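Local coordinates for DNA replication licensing factor MCM related protein (Thermoplasma acidophilum, PDB 4ME3) that is the N-terminal part of an archaeal MCM protein, which probably acts as an ATP-driven helicase that binds and unwinds DNA at replication and carries a zinc-binding domain, at residues Ala144-Ser148 / Ser149-Leu153; Gln167-Asp170 / His171-Leu174. All coordinates share one frame; numbering follows the deposited sequence.

Contact 1: Ala144-Ser148 / Ser149-Leu153. With ZN (zinc ion), chain B.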
# COMPACT_ATOMS: atom_id res chain seq x y z
N ALA A 144 13.90 -10.99 -3.27
CA ALA A 144 14.68 -11.74 -4.24
C ALA A 144 14.86 -13.18 -3.77
O ALA A 144 15.33 -13.42 -2.66
CB ALA A 144 16.04 -11.09 -4.43
N PHE A 145 14.49 -14.14 -4.62
CA PHE A 145 14.66 -15.55 -4.32
C PHE A 145 15.57 -16.22 -5.35
O PHE A 145 15.35 -16.11 -6.55
CB PHE A 145 13.31 -16.26 -4.30
CG PHE A 145 12.46 -15.92 -3.10
CD1 PHE A 145 12.62 -16.61 -1.91
CD2 PHE A 145 11.51 -14.92 -3.17
CE1 PHE A 145 11.84 -16.30 -0.81
CE2 PHE A 145 10.73 -14.61 -2.08
CZ PHE A 145 10.90 -15.30 -0.90
N GLU A 146 16.60 -16.92 -4.87
CA GLU A 146 17.54 -17.59 -5.76
C GLU A 146 17.17 -19.05 -5.98
O GLU A 146 17.00 -19.81 -5.02
CB GLU A 146 18.96 -17.48 -5.20
CG GLU A 146 20.00 -18.22 -6.04
CD GLU A 146 21.41 -18.05 -5.52
OE1 GLU A 146 21.60 -17.28 -4.55
OE2 GLU A 146 22.33 -18.68 -6.07
N CYS A 147 17.05 -19.43 -7.25
CA CYS A 147 16.68 -20.79 -7.62
C CYS A 147 17.82 -21.77 -7.34
O CYS A 147 18.96 -21.53 -7.72
CB CYS A 147 16.32 -20.84 -9.11
SG CYS A 147 15.98 -22.50 -9.74
N SER A 148 17.50 -22.87 -6.67
CA SER A 148 18.51 -23.87 -6.33
C SER A 148 19.09 -24.54 -7.57
O SER A 148 20.18 -25.12 -7.52
CB SER A 148 17.93 -24.92 -5.39
OG SER A 148 16.79 -25.55 -5.94
N SER A 149 18.38 -24.45 -8.69
CA SER A 149 18.81 -25.11 -9.92
C SER A 149 19.65 -24.19 -10.81
O SER A 149 20.82 -24.47 -11.06
CB SER A 149 17.59 -25.63 -10.70
OG SER A 149 18.00 -26.34 -11.85
N CYS A 150 19.05 -23.11 -11.30
CA CYS A 150 19.73 -22.21 -12.23
C CYS A 150 20.36 -21.02 -11.52
O CYS A 150 21.09 -20.24 -12.13
CB CYS A 150 18.75 -21.72 -13.31
SG CYS A 150 17.48 -20.58 -12.70
N HIS A 151 20.06 -20.87 -10.23
CA HIS A 151 20.60 -19.77 -9.43
C HIS A 151 20.16 -18.40 -9.94
O HIS A 151 20.75 -17.38 -9.58
CB HIS A 151 22.13 -19.86 -9.38
CG HIS A 151 22.63 -21.10 -8.71
ND1 HIS A 151 22.38 -21.38 -7.38
CD2 HIS A 151 23.35 -22.14 -9.18
CE1 HIS A 151 22.93 -22.54 -7.07
NE2 HIS A 151 23.53 -23.02 -8.14
N GLY A 152 19.11 -18.38 -10.75
CA GLY A 152 18.52 -17.13 -11.20
C GLY A 152 17.65 -16.54 -10.11
O GLY A 152 17.33 -17.22 -9.13
N LEU A 153 17.26 -15.28 -10.27
CA LEU A 153 16.48 -14.58 -9.25
C LEU A 153 15.03 -14.40 -9.66
O LEU A 153 14.73 -13.84 -10.71
CB LEU A 153 17.10 -13.22 -8.96
CG LEU A 153 18.50 -13.24 -8.35
CD1 LEU A 153 19.04 -11.83 -8.24
CD2 LEU A 153 18.49 -13.93 -6.99
ZN ZN B . 15.65 -21.70 -11.92
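C147 and C150 hold the zinc ion from the two sides of a tight turn, each SG 2.3 Å from the metal, and C169 and C172 complete the four-cysteine site. The close-packed part lies on the metal side. C147 SG sits anti to its backbone N (chi1 175°), which carries the sulfur under the turn, where it accepts hydrogen bonds from the amide N-H groups of S149, at 3.3 Å from its N, and of C150. At the neck of the turn, C147 N donates to G152 O at 2.9 Å, an almost straight bond, while H151 N reaches C147 O only weakly. G152 N points at C150 SG, 3.4 Å away, so both thiolates receive backbone hydrogen bonds as well as the metal.

The outer side, where the exposed H151 faces solvent, is looser. There the extended side chain of E146 runs past H151 with carboxylate and imidazole planes 72° apart, and H151 ND1 makes a weak, bent bond to E146 OE2 (3.0 Å). E146 OE1 turns to R186 in a salt bridge. CD2 of L153 lies 4.0 Å from E146 CB, on the same sheet face. Replacing E146 by an alanine takes away the carboxylate and would probably leave R186 without its acidic mate and the H151 ring freer to turn. A strand ending in such a CxxC turn is typical of a rubredoxin-like zinc knuckle.

Contact 2: Gln167-Asp170 / His171-Leu174. With ZN (zinc ion), chain B.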
# COMPACT_ATOMS: atom_id res chain seq x y z
N GLN A 167 6.72 -20.38 -6.27
CA GLN A 167 6.52 -21.80 -6.52
C GLN A 167 7.32 -22.24 -7.74
O GLN A 167 7.90 -23.32 -7.75
CB GLN A 167 5.04 -22.10 -6.75
CG GLN A 167 4.64 -23.53 -6.46
CD GLN A 167 4.55 -23.82 -4.98
OE1 GLN A 167 5.19 -24.75 -4.47
NE2 GLN A 167 3.75 -23.04 -4.27
N VAL A 168 7.36 -21.38 -8.75
CA VAL A 168 8.05 -21.67 -10.00
C VAL A 168 9.12 -20.61 -10.28
O VAL A 168 8.92 -19.43 -9.99
CB VAL A 168 7.06 -21.72 -11.18
CG1 VAL A 168 6.24 -20.45 -11.25
CG2 VAL A 168 7.80 -21.95 -12.49
N CYS A 169 10.24 -21.04 -10.84
CA CYS A 169 11.34 -20.14 -11.16
C CYS A 169 11.03 -19.33 -12.42
O CYS A 169 10.62 -19.89 -13.44
CB CYS A 169 12.64 -20.93 -11.35
SG CYS A 169 14.08 -19.95 -11.83
N ASP A 170 11.23 -18.01 -12.35
CA ASP A 170 10.97 -17.14 -13.49
C ASP A 170 12.01 -17.30 -14.60
O ASP A 170 11.80 -16.83 -15.72
CB ASP A 170 10.95 -15.67 -13.05
CG ASP A 170 9.63 -15.27 -12.43
OD1 ASP A 170 8.64 -16.03 -12.55
OD2 ASP A 170 9.57 -14.18 -11.82
N HIS A 171 13.13 -17.95 -14.29
CA HIS A 171 14.23 -18.05 -15.24
C HIS A 171 14.34 -19.42 -15.92
O HIS A 171 14.67 -19.49 -17.10
CB HIS A 171 15.55 -17.69 -14.56
CG HIS A 171 15.68 -16.24 -14.22
ND1 HIS A 171 16.09 -15.30 -15.14
CD2 HIS A 171 15.44 -15.57 -13.07
CE1 HIS A 171 16.10 -14.11 -14.56
NE2 HIS A 171 15.71 -14.25 -13.31
N CYS A 172 14.07 -20.49 -15.19
CA CYS A 172 14.21 -21.84 -15.75
C CYS A 172 12.89 -22.62 -15.81
O CYS A 172 12.81 -23.66 -16.45
CB CYS A 172 15.26 -22.64 -14.98
SG CYS A 172 14.73 -23.27 -13.37
N GLY A 173 11.86 -22.12 -15.14
CA GLY A 173 10.53 -22.70 -15.25
C GLY A 173 10.27 -23.93 -14.39
O GLY A 173 9.16 -24.46 -14.40
N LEU A 174 11.28 -24.38 -13.66
CA LEU A 174 11.09 -25.50 -12.74
C LEU A 174 10.29 -25.03 -11.53
O LEU A 174 10.23 -23.84 -11.25
CB LEU A 174 12.43 -26.08 -12.31
CG LEU A 174 13.31 -26.64 -13.44
CD1 LEU A 174 14.64 -27.12 -12.89
CD2 LEU A 174 12.60 -27.76 -14.18
ZN ZN B . 15.65 -21.70 -11.92
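V168 leans on the end of the turn through CG2, which lies 3.3 Å from L174 O and nearly as close to G173 O. The same L174 O takes a nearly linear hydrogen bond from C169 N (2.8 Å) that closes the loop, whereas the bond from G173 N back to C169 O is weak. G173 makes its corner with a positive phi (82°), a backbone shape that glycine adopts readily.

C169 is the side chain to follow. Its CB points in toward the following residues, 3.2 Å from the zinc ion, with C172 SG a little further off. One bond further, SG stands anti to the backbone N (chi1 177°), beneath the arch of the next two peptides. There the sulfur meets three partners: the zinc ion at 2.4 Å, and the amide N-H groups of H171, whose N is 3.3 Å away, and of C172. C172 brings its own SG to the metal at 2.3 Å from the far arm of the turn, and L174 N adds a weak bond to that sulfur.

The solvent side is more open. The D170 side chain leads away from the turn, although its backbone N is held by T154 OG1, and the exposed H171 ring turns back to the 144-153 turn, where NE2 gives a weak bond to L153 O. In chemical terms, N-H groups aimed at metal-bound sulfurs would be expected to spread the negative charge of the thiolates and so favour a four-cysteine zinc site.

Overall arrangement
Contacts 1 and 2 are two successive zinc knuckles, their centres 8 Å apart, and each supplies half of one tetrahedral site: C147 and C150 from contact 1, C169 and C172 from contact 2. Along one edge of the tetrahedron C150 SG and C169 SG stand 3.6 Å apart, and C147 CB is equally close to C169 SG. Besides the zinc ion, the two turns meet where S149 OG packs 3.6 Å from L174 CD1 and through the histidine bond between them, 2.8 Å from H171 NE2 to L153 O. The site lies far out on the chain, about 27 Å from its centre for either contact, in the zinc-binding part, an excursion of the OB-family region that juts out from its beta-barrel.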